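Local coordinates for protein adenosyl-chloride synthase (Thermotoga maritima, PDB 2ZBV) that binds adenosine and probably cleaves S-adenosyl-L-methionine with a nucleophile such as chloride or hydroxide, at residues A[32-37]-A[55-60]; A[41-46]-A[91-96]; A[48-53]-A[63-68]. All coordinates share one frame; numbering follows the deposited sequence.

Contact 1. Residues A[32-37]-A[55-60]; sequences IDITHE and LDFPPS
Ile32 and Phe57 mark the nearest approach of the two backbones, and even there the CA atoms stand 9.9 Å apart, so side chains alone bridge the distance. Segment 32-37 takes in strand residues Ile32 and Asp33, and the chain turns a corner at Ile34; segment 55-60 is irregular chain. Phe57 reaches across with its ring, CG lying roughly anti to its own carbonyl carbon (chi1 -81°). The leading atom CZ comes within 4.0 Å of Ile32 CG2. On the neighbouring corner of the ring, CE2 lies 4.1 Å from Ile34 CG1, so the end of the phenyl group is received between two branched side chains. Strand 31-33, helix 43-54 and strand 62-66 form a beta-alpha-beta crossover that passes over strand 2-6, and this contact joins the start of the crossover to its return loop. Across the corner, His36 NE2 donates to Asp33 OD2 at 2.8 Å, the oxygen being met from above the carboxylate plane; Asp33 has a second partner in Lys19, which forms a salt bridge with OD1. Thr35 OG1 accepts from Glu37 N in an ST turn. A second subunit abuts here, its Arg129 forming a salt bridge with Asp56.

Contact 2. Residues A[41-46]-A[91-96]; sequences FNVRKA and PDNGVL. With ADN (adenosine), chain D.
The carboxamide of Asn93 carries Val43 CG1 over one face: the methyl sits above the amide plane, displaced toward its nitrogen, 3.5 Å from Asn93 ND2. A second flat group, the phenyl ring of Phe41, faces the ligand instead. It is inclined by roughly 45° to the purine of adenosine: its CE1 stands over the purine plane, 3.4 Å from C4 of adenosine, and the ribose O2' lies at the edge of the phenyl ring, in its plane. A chi1 of -24°, away from the usual staggered values, brings Phe41 into this tilted position. Replacing Phe41 by an alanine removes the ring, which would probably leave that part of the purine without its aromatic neighbour and the base freer to shift. Leu244 of a third subunit packs on Phe41 as well.

Deeper in, Ala46 CB meets Val95 CG2 at 3.7 Å, one helical turn beyond Val43. Each segment also orders itself: Asn42 caps helix 43-54 by accepting from Lys45 N at OD1 (2.8 Å), and Asn93 OD1 takes the N-H of Val95 in an Asx turn (3.0 Å). Asn93 ND2 donates to Val67 O, beside the adenosine-binding residue Asp68. With both ends of its amide engaged, Asn93 is fixed in rotation and can offer a flat surface to a methyl group, so a polar residue serves here as an apolar contact partner.

Contact 3. Residues A[48-53]-A[63-68]; sequences HVLYRA and FLVVVD. With ADN (adenosine), chain D.
Leu50 carries the helix side of this contact. Its CD1 methyl lies 3.6 Å from Val65 CG2, and the second methyl, CD2, stays 4.0 Å from that same valine carbon, so the leucine fork straddles one methyl of the strand. CD1 also approaches the Phe63 ring obliquely, at 4.1 Å from CD1 of Phe63. The first bond of the Leu50 side chain does not aim at the strand; CG anti to the backbone N (chi1 173°), followed by a chi2 of 66°, carries the two methyls onto Val65.

In the next shell, Phe63 meets Phe88 with nearly parallel ring planes and Phe57 edge-to-face, which probably limits how its ring can turn. Val99 of helix 97-103 packs against Leu50. Backbone bonds of Leu64 to Gly3 and Leu5, and of Val65 to Val89, hold strand 62-66 between two parallel neighbours.

Where that strand runs out, the chain becomes a binding loop. Asp68 N donates to O3' of adenosine at 2.8 Å in a nearly straight bond (167°), while Asp68 OD2 forms a salt bridge with Arg75. Asn182, Val242 and Leu244 of a third subunit add further hydrogen bonds to the nucleoside.

Helix 43-54 packs on one face of the sheet, and Leu64 points away from it to touch helix 127-140. This is the layering of an alpha/beta/alpha sandwich, with the ligand held, as is common in such folds, at the C-terminal end of a parallel strand.

All three contacts lie in the N-terminal domain and follow the course of helix 43-54, whose first turn serves contact 2, whose later turns serve contact 3, and whose exit loop serves contact 1. Contact 3 is about 8 Å, centre to centre, from each of the others, which are themselves about 16 Å apart. Along the chain contact 3 is nested inside the loop closed by contact 2, whereas contact 1 alternates with both. Ile34 CG2 touches Ala53 CB at 3.6 Å, and Leu96 CD2 touches Leu50 CD2 at 3.4 Å, so contact 3 packs against both of the others; contacts 1 and 3 touch the second subunit, and contacts 2 and 3 the adenosine.

Contact 1. Residues A[32-37]-A[55-60]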
loop_
_atom_site.group_PDB
_atom_site.type_symbol
_atom_site.label_atom_id
_atom_site.label_comp_id
_atom_site.label_asym_id
_atom_site.label_seq_id
_atom_site.Cartn_x
_atom_site.Cartn_y
_atom_site.Cartn_z
ATOM N N ILE A 32 -10.810 -6.601 1.919
ATOM C CA ILE A 32 -10.629 -5.296 1.299
ATOM C C ILE A 32 -10.030 -4.381 2.342
ATOM O O ILE A 32 -10.608 -4.177 3.394
ATOM C CB ILE A 32 -11.952 -4.688 0.812
ATOM C CG1 ILE A 32 -12.586 -5.617 -0.235
ATOM C CG2 ILE A 32 -11.687 -3.285 0.237
ATOM C CD1 ILE A 32 -13.806 -5.036 -0.935
ATOM N N ASP A 33 -8.850 -3.858 2.048
ATOM C CA ASP A 33 -8.176 -2.954 2.963
ATOM C C ASP A 33 -8.831 -1.582 2.891
ATOM O O ASP A 33 -8.997 -1.016 1.814
ATOM C CB ASP A 33 -6.699 -2.832 2.589
ATOM C CG ASP A 33 -5.942 -4.144 2.745
ATOM O OD1 ASP A 33 -5.044 -4.407 1.920
ATOM O OD2 ASP A 33 -6.230 -4.905 3.696
ATOM N N ILE A 34 -9.234 -1.068 4.040
ATOM C CA ILE A 34 -9.822 0.256 4.114
ATOM C C ILE A 34 -8.589 1.160 4.152
ATOM O O ILE A 34 -8.458 2.085 3.348
ATOM C CB ILE A 34 -10.700 0.378 5.380
ATOM C CG1 ILE A 34 -11.943 -0.514 5.199
ATOM C CG2 ILE A 34 -11.111 1.837 5.617
ATOM C CD1 ILE A 34 -12.844 -0.606 6.416
ATOM N N THR A 35 -7.692 0.862 5.091
ATOM C CA THR A 35 -6.405 1.546 5.236
ATOM C C THR A 35 -5.630 0.963 6.401
ATOM O O THR A 35 -6.207 0.510 7.379
ATOM C CB THR A 35 -6.499 3.076 5.463
ATOM O OG1 THR A 35 -5.169 3.603 5.604
ATOM C CG2 THR A 35 -7.260 3.404 6.722
ATOM N N HIS A 36 -4.314 0.965 6.275
ATOM C CA HIS A 36 -3.456 0.449 7.327
ATOM C C HIS A 36 -2.509 1.551 7.745
ATOM O O HIS A 36 -1.515 1.307 8.437
ATOM C CB HIS A 36 -2.683 -0.759 6.809
ATOM C CG HIS A 36 -3.555 -1.943 6.538
ATOM N ND1 HIS A 36 -4.198 -2.629 7.542
ATOM C CD2 HIS A 36 -3.948 -2.516 5.376
ATOM C CE1 HIS A 36 -4.952 -3.576 7.013
ATOM N NE2 HIS A 36 -4.818 -3.528 5.700
ATOM N N GLU A 37 -2.838 2.771 7.325
ATOM C CA GLU A 37 -2.010 3.928 7.619
ATOM C C GLU A 37 -2.585 4.910 8.632
ATOM O O GLU A 37 -2.224 6.085 8.620
ATOM C CB GLU A 37 -1.682 4.685 6.330
ATOM C CG GLU A 37 -1.042 3.836 5.241
ATOM C CD GLU A 37 0.188 3.100 5.722
ATOM O OE1 GLU A 37 1.017 3.719 6.421
ATOM O OE2 GLU A 37 0.333 1.903 5.394
ATOM N N LEU A 55 -19.939 3.156 5.024
ATOM C CA LEU A 55 -21.094 3.621 4.274
ATOM C C LEU A 55 -21.133 3.005 2.877
ATOM O O LEU A 55 -22.200 2.892 2.268
ATOM C CB LEU A 55 -21.063 5.147 4.152
ATOM C CG LEU A 55 -21.420 5.963 5.396
ATOM C CD1 LEU A 55 -21.076 7.426 5.138
ATOM C CD2 LEU A 55 -22.911 5.807 5.719
ATOM N N ASP A 56 -19.973 2.609 2.365
ATOM C CA ASP A 56 -19.926 2.028 1.027
ATOM C C ASP A 56 -19.826 0.496 0.982
ATOM O O ASP A 56 -19.767 -0.094 -0.093
ATOM C CB ASP A 56 -18.797 2.683 0.227
ATOM C CG ASP A 56 -19.091 4.155 -0.085
ATOM O OD1 ASP A 56 -20.161 4.417 -0.661
ATOM O OD2 ASP A 56 -18.267 5.042 0.242
ATOM N N PHE A 57 -19.800 -0.139 2.150
ATOM C CA PHE A 57 -19.753 -1.601 2.227
ATOM C C PHE A 57 -21.194 -2.074 2.415
ATOM O O PHE A 57 -22.003 -1.388 3.033
ATOM C CB PHE A 57 -18.886 -2.061 3.405
ATOM C CG PHE A 57 -17.408 -2.054 3.113
ATOM C CD1 PHE A 57 -16.742 -3.237 2.813
ATOM C CD2 PHE A 57 -16.685 -0.864 3.138
ATOM C CE1 PHE A 57 -15.373 -3.243 2.542
ATOM C CE2 PHE A 57 -15.312 -0.854 2.868
ATOM C CZ PHE A 57 -14.652 -2.049 2.569
ATOM N N PRO A 58 -21.535 -3.256 1.881
ATOM C CA PRO A 58 -22.897 -3.777 2.008
ATOM C C PRO A 58 -23.232 -4.359 3.376
ATOM O O PRO A 58 -22.350 -4.565 4.213
ATOM C CB PRO A 58 -22.953 -4.834 0.911
ATOM C CG PRO A 58 -21.571 -5.425 0.981
ATOM C CD PRO A 58 -20.692 -4.171 1.087
ATOM N N PRO A 59 -24.528 -4.608 3.632
ATOM C CA PRO A 59 -24.906 -5.183 4.926
ATOM C C PRO A 59 -24.256 -6.559 5.004
ATOM O O PRO A 59 -23.970 -7.157 3.970
ATOM C CB PRO A 59 -26.432 -5.258 4.843
ATOM C CG PRO A 59 -26.686 -5.406 3.374
ATOM C CD PRO A 59 -25.711 -4.413 2.777
ATOM N N SER A 60 -24.010 -7.038 6.221
ATOM C CA SER A 60 -23.378 -8.338 6.466
ATOM C C SER A 60 -21.859 -8.313 6.357
ATOM O O SER A 60 -21.204 -9.336 6.542
ATOM C CB SER A 60 -23.932 -9.410 5.522
ATOM O OG SER A 60 -25.270 -9.732 5.863
#

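Contact 2. Residues A[41-46]-A[91-96]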
loop_
_atom_site.group_PDB
_atom_site.type_symbol
_atom_site.label_atom_id
_atom_site.label_comp_id
_atom_site.label_asym_id
_atom_site.label_seq_id
_atom_site.Cartn_x
_atom_site.Cartn_y
_atom_site.Cartn_z
ATOM N N PHE A 41 -1.705 4.427 17.105
ATOM C CA PHE A 41 -2.599 4.573 18.252
ATOM C C PHE A 41 -3.739 5.572 18.101
ATOM O O PHE A 41 -4.477 5.807 19.061
ATOM C CB PHE A 41 -1.795 4.955 19.511
ATOM C CG PHE A 41 -0.338 4.548 19.466
ATOM C CD1 PHE A 41 0.031 3.231 19.221
ATOM C CD2 PHE A 41 0.665 5.501 19.647
ATOM C CE1 PHE A 41 1.373 2.869 19.153
ATOM C CE2 PHE A 41 2.017 5.148 19.584
ATOM C CZ PHE A 41 2.370 3.827 19.335
ATOM N N ASN A 42 -3.917 6.156 16.919
ATOM C CA ASN A 42 -4.975 7.158 16.779
ATOM C C ASN A 42 -6.379 6.582 16.594
ATOM O O ASN A 42 -6.932 6.578 15.482
ATOM C CB ASN A 42 -4.661 8.116 15.627
ATOM C CG ASN A 42 -5.399 9.435 15.760
ATOM O OD1 ASN A 42 -6.551 9.468 16.181
ATOM N ND2 ASN A 42 -4.740 10.528 15.391
ATOM N N VAL A 43 -6.961 6.113 17.695
ATOM C CA VAL A 43 -8.295 5.534 17.658
ATOM C C VAL A 43 -9.353 6.556 17.241
ATOM O O VAL A 43 -10.317 6.213 16.571
ATOM C CB VAL A 43 -8.674 4.918 19.033
ATOM C CG1 VAL A 43 -7.748 3.754 19.357
ATOM C CG2 VAL A 43 -8.580 5.967 20.112
ATOM N N ARG A 44 -9.183 7.813 17.631
ATOM C CA ARG A 44 -10.158 8.837 17.248
ATOM C C ARG A 44 -10.249 8.942 15.725
ATOM O O ARG A 44 -11.347 8.974 15.160
ATOM C CB ARG A 44 -9.779 10.202 17.833
ATOM C CG ARG A 44 -10.813 11.297 17.539
ATOM C CD ARG A 44 -10.506 12.570 18.315
ATOM N NE ARG A 44 -10.489 12.338 19.759
ATOM C CZ ARG A 44 -11.569 12.088 20.496
ATOM N NH1 ARG A 44 -12.769 12.039 19.932
ATOM N NH2 ARG A 44 -11.447 11.874 21.801
ATOM N N LYS A 45 -9.094 9.001 15.066
ATOM C CA LYS A 45 -9.047 9.087 13.604
ATOM C C LYS A 45 -9.643 7.819 12.990
ATOM O O LYS A 45 -10.461 7.875 12.065
ATOM C CB LYS A 45 -7.597 9.257 13.131
ATOM C CG LYS A 45 -7.341 8.766 11.703
ATOM C CD LYS A 45 -8.150 9.535 10.678
ATOM C CE LYS A 45 -7.314 10.603 10.006
ATOM N NZ LYS A 45 -6.169 10.045 9.223
ATOM N N ALA A 46 -9.232 6.672 13.508
ATOM C CA ALA A 46 -9.745 5.405 13.004
ATOM C C ALA A 46 -11.279 5.317 13.122
ATOM O O ALA A 46 -11.938 4.795 12.225
ATOM C CB ALA A 46 -9.089 4.237 13.759
ATOM N N PRO A 91 -11.126 -3.897 19.481
ATOM C CA PRO A 91 -10.882 -3.773 20.917
ATOM C C PRO A 91 -11.905 -2.785 21.463
ATOM O O PRO A 91 -12.365 -1.894 20.741
ATOM C CB PRO A 91 -9.456 -3.228 20.980
ATOM C CG PRO A 91 -9.351 -2.410 19.723
ATOM C CD PRO A 91 -10.002 -3.330 18.709
ATOM N N ASP A 92 -12.270 -2.949 22.728
ATOM C CA ASP A 92 -13.237 -2.061 23.366
ATOM C C ASP A 92 -12.524 -0.792 23.858
ATOM O O ASP A 92 -12.445 -0.543 25.060
ATOM C CB ASP A 92 -13.909 -2.795 24.542
ATOM C CG ASP A 92 -14.925 -1.935 25.270
ATOM O OD1 ASP A 92 -15.687 -1.205 24.597
ATOM O OD2 ASP A 92 -14.971 -1.995 26.517
ATOM N N ASN A 93 -12.007 0.006 22.925
ATOM C CA ASN A 93 -11.291 1.229 23.290
ATOM C C ASN A 93 -11.896 2.500 22.707
ATOM O O ASN A 93 -11.266 3.557 22.737
ATOM C CB ASN A 93 -9.826 1.132 22.857
ATOM C CG ASN A 93 -9.676 0.976 21.350
ATOM O OD1 ASN A 93 -10.645 1.129 20.599
ATOM N ND2 ASN A 93 -8.463 0.672 20.905
ATOM N N GLY A 94 -13.105 2.402 22.164
ATOM C CA GLY A 94 -13.743 3.578 21.603
ATOM C C GLY A 94 -13.636 3.724 20.092
ATOM O O GLY A 94 -14.252 4.622 19.521
ATOM N N VAL A 95 -12.867 2.859 19.432
ATOM C CA VAL A 95 -12.734 2.959 17.979
ATOM C C VAL A 95 -14.081 2.781 17.252
ATOM O O VAL A 95 -14.283 3.319 16.159
ATOM C CB VAL A 95 -11.673 1.951 17.425
ATOM C CG1 VAL A 95 -12.151 0.495 17.572
ATOM C CG2 VAL A 95 -11.372 2.279 15.966
ATOM N N LEU A 96 -15.015 2.057 17.870
ATOM C CA LEU A 96 -16.332 1.835 17.263
ATOM C C LEU A 96 -17.356 2.892 17.664
ATOM O O LEU A 96 -18.552 2.729 17.410
ATOM C CB LEU A 96 -16.873 0.452 17.642
ATOM C CG LEU A 96 -16.018 -0.747 17.220
ATOM C CD1 LEU A 96 -16.710 -2.046 17.619
ATOM C CD2 LEU A 96 -15.775 -0.696 15.710
HETATM O "O5'" ADN D . -1.377 -5.574 18.370
HETATM C "C5'" ADN D . -1.409 -4.523 17.399
HETATM C "C4'" ADN D . -1.507 -3.176 18.111
HETATM O "O4'" ADN D . -0.348 -2.917 18.961
HETATM C "C3'" ADN D . -1.579 -1.980 17.133
HETATM O "O3'" ADN D . -2.934 -1.673 16.808
HETATM C "C2'" ADN D . -0.854 -0.856 17.905
HETATM O "O2'" ADN D . -1.719 0.250 18.165
HETATM C "C1'" ADN D . -0.356 -1.495 19.199
HETATM N N9 ADN D . 1.001 -1.013 19.510
HETATM C C8 ADN D . 2.147 -1.290 18.795
HETATM N N7 ADN D . 3.171 -0.704 19.335
HETATM C C5 ADN D . 2.765 -0.014 20.423
HETATM C C6 ADN D . 3.413 0.804 21.391
HETATM N N6 ADN D . 4.782 1.030 21.323
HETATM N N1 ADN D . 2.666 1.352 22.374
HETATM C C2 ADN D . 1.336 1.144 22.460
HETATM N N3 ADN D . 0.691 0.382 21.571
HETATM C C4 ADN D . 1.357 -0.206 20.553
#

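Contact 3. Residues A[48-53]-A[63-68]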
loop_
_atom_site.group_PDB
_atom_site.type_symbol
_atom_site.label_atom_id
_atom_site.label_comp_id
_atom_site.label_asym_id
_atom_site.label_seq_id
_atom_site.Cartn_x
_atom_site.Cartn_y
_atom_site.Cartn_z
ATOM N N HIS A 48 -13.470 7.633 12.856
ATOM C CA HIS A 48 -14.055 8.405 11.758
ATOM C C HIS A 48 -13.890 7.709 10.407
ATOM O O HIS A 48 -14.851 7.590 9.644
ATOM C CB HIS A 48 -13.414 9.791 11.692
ATOM C CG HIS A 48 -13.870 10.711 12.779
ATOM N ND1 HIS A 48 -15.169 11.161 12.870
ATOM C CD2 HIS A 48 -13.204 11.261 13.822
ATOM C CE1 HIS A 48 -15.284 11.950 13.924
ATOM N NE2 HIS A 48 -14.105 12.028 14.518
ATOM N N VAL A 49 -12.669 7.267 10.105
ATOM C CA VAL A 49 -12.394 6.573 8.840
ATOM C C VAL A 49 -13.275 5.328 8.706
ATOM O O VAL A 49 -13.794 5.033 7.631
ATOM C CB VAL A 49 -10.909 6.122 8.735
ATOM C CG1 VAL A 49 -10.717 5.293 7.466
ATOM C CG2 VAL A 49 -9.978 7.349 8.689
ATOM N N LEU A 50 -13.438 4.604 9.808
ATOM C CA LEU A 50 -14.255 3.388 9.824
ATOM C C LEU A 50 -15.694 3.686 9.418
ATOM O O LEU A 50 -16.252 3.045 8.530
ATOM C CB LEU A 50 -14.257 2.779 11.226
ATOM C CG LEU A 50 -15.201 1.590 11.418
ATOM C CD1 LEU A 50 -14.723 0.421 10.568
ATOM C CD2 LEU A 50 -15.230 1.202 12.903
ATOM N N TYR A 51 -16.303 4.663 10.074
ATOM C CA TYR A 51 -17.680 5.006 9.738
ATOM C C TYR A 51 -17.832 5.405 8.269
ATOM O O TYR A 51 -18.652 4.850 7.545
ATOM C CB TYR A 51 -18.178 6.142 10.625
ATOM C CG TYR A 51 -19.498 6.699 10.152
ATOM C CD1 TYR A 51 -20.641 5.900 10.114
ATOM C CD2 TYR A 51 -19.597 8.017 9.701
ATOM C CE1 TYR A 51 -21.853 6.398 9.637
ATOM C CE2 TYR A 51 -20.806 8.524 9.218
ATOM C CZ TYR A 51 -21.925 7.709 9.190
ATOM O OH TYR A 51 -23.110 8.201 8.702
ATOM N N ARG A 52 -17.034 6.369 7.828
ATOM C CA ARG A 52 -17.119 6.826 6.446
ATOM C C ARG A 52 -16.921 5.719 5.422
ATOM O O ARG A 52 -17.658 5.639 4.441
ATOM C CB ARG A 52 -16.139 7.984 6.238
ATOM C CG ARG A 52 -16.483 9.119 7.185
ATOM C CD ARG A 52 -15.585 10.319 7.116
ATOM N NE ARG A 52 -15.912 11.204 8.233
ATOM C CZ ARG A 52 -15.544 12.477 8.321
ATOM N NH1 ARG A 52 -14.829 13.033 7.353
ATOM N NH2 ARG A 52 -15.890 13.186 9.388
ATOM N N ALA A 53 -15.951 4.844 5.645
ATOM C CA ALA A 53 -15.746 3.753 4.698
ATOM C C ALA A 53 -16.902 2.748 4.733
ATOM O O ALA A 53 -17.298 2.224 3.689
ATOM C CB ALA A 53 -14.447 3.038 4.993
ATOM N N PHE A 63 -16.152 -6.119 9.677
ATOM C CA PHE A 63 -15.023 -5.201 9.728
ATOM C C PHE A 63 -13.997 -5.610 10.782
ATOM O O PHE A 63 -14.336 -5.829 11.944
ATOM C CB PHE A 63 -15.516 -3.781 10.021
ATOM C CG PHE A 63 -16.331 -3.177 8.906
ATOM C CD1 PHE A 63 -15.714 -2.476 7.873
ATOM C CD2 PHE A 63 -17.720 -3.309 8.891
ATOM C CE1 PHE A 63 -16.467 -1.908 6.833
ATOM C CE2 PHE A 63 -18.487 -2.746 7.854
ATOM C CZ PHE A 63 -17.849 -2.043 6.823
ATOM N N LEU A 64 -12.745 -5.723 10.362
ATOM C CA LEU A 64 -11.653 -6.078 11.266
ATOM C C LEU A 64 -10.946 -4.761 11.556
ATOM O O LEU A 64 -10.229 -4.245 10.708
ATOM C CB LEU A 64 -10.715 -7.058 10.576
ATOM C CG LEU A 64 -9.427 -7.473 11.295
ATOM C CD1 LEU A 64 -9.718 -8.002 12.694
ATOM C CD2 LEU A 64 -8.757 -8.539 10.440
ATOM N N VAL A 65 -11.176 -4.213 12.747
ATOM C CA VAL A 65 -10.615 -2.919 13.108
ATOM C C VAL A 65 -9.638 -3.040 14.266
ATOM O O VAL A 65 -10.040 -3.265 15.405
ATOM C CB VAL A 65 -11.743 -1.941 13.499
ATOM C CG1 VAL A 65 -11.189 -0.522 13.651
ATOM C CG2 VAL A 65 -12.849 -1.996 12.451
ATOM N N VAL A 66 -8.356 -2.870 13.970
ATOM C CA VAL A 66 -7.343 -3.004 14.996
ATOM C C VAL A 66 -6.359 -1.845 15.147
ATOM O O VAL A 66 -5.317 -1.795 14.486
ATOM C CB VAL A 66 -6.531 -4.317 14.804
ATOM C CG1 VAL A 66 -5.621 -4.549 16.006
ATOM C CG2 VAL A 66 -7.479 -5.503 14.638
ATOM N N VAL A 67 -6.728 -0.914 16.020
ATOM C CA VAL A 67 -5.904 0.236 16.415
ATOM C C VAL A 67 -6.056 -0.066 17.898
ATOM O O VAL A 67 -7.035 0.326 18.542
ATOM C CB VAL A 67 -6.553 1.572 16.044
ATOM C CG1 VAL A 67 -5.651 2.725 16.487
ATOM C CG2 VAL A 67 -6.775 1.628 14.537
ATOM N N ASP A 68 -5.076 -0.783 18.427
ATOM C CA ASP A 68 -5.165 -1.301 19.782
ATOM C C ASP A 68 -3.954 -1.066 20.693
ATOM O O ASP A 68 -3.212 -1.992 20.999
ATOM C CB ASP A 68 -5.459 -2.798 19.592
ATOM C CG ASP A 68 -5.802 -3.519 20.860
ATOM O OD1 ASP A 68 -6.207 -2.871 21.850
ATOM O OD2 ASP A 68 -5.685 -4.763 20.834
HETATM O "O5'" ADN D . -1.377 -5.574 18.370
HETATM C "C5'" ADN D . -1.409 -4.523 17.399
HETATM C "C4'" ADN D . -1.507 -3.176 18.111
HETATM O "O4'" ADN D . -0.348 -2.917 18.961
HETATM C "C3'" ADN D . -1.579 -1.980 17.133
HETATM O "O3'" ADN D . -2.934 -1.673 16.808
HETATM C "C2'" ADN D . -0.854 -0.856 17.905
HETATM O "O2'" ADN D . -1.719 0.250 18.165
HETATM C "C1'" ADN D . -0.356 -1.495 19.199
HETATM N N9 ADN D . 1.001 -1.013 19.510
HETATM C C8 ADN D . 2.147 -1.290 18.795
HETATM N N7 ADN D . 3.171 -0.704 19.335
HETATM C C5 ADN D . 2.765 -0.014 20.423
HETATM C C6 ADN D . 3.413 0.804 21.391
HETATM N N6 ADN D . 4.782 1.030 21.323
HETATM N N1 ADN D . 2.666 1.352 22.374
HETATM C C2 ADN D . 1.336 1.144 22.460
HETATM N N3 ADN D . 0.691 0.382 21.571
HETATM C C4 ADN D . 1.357 -0.206 20.553
#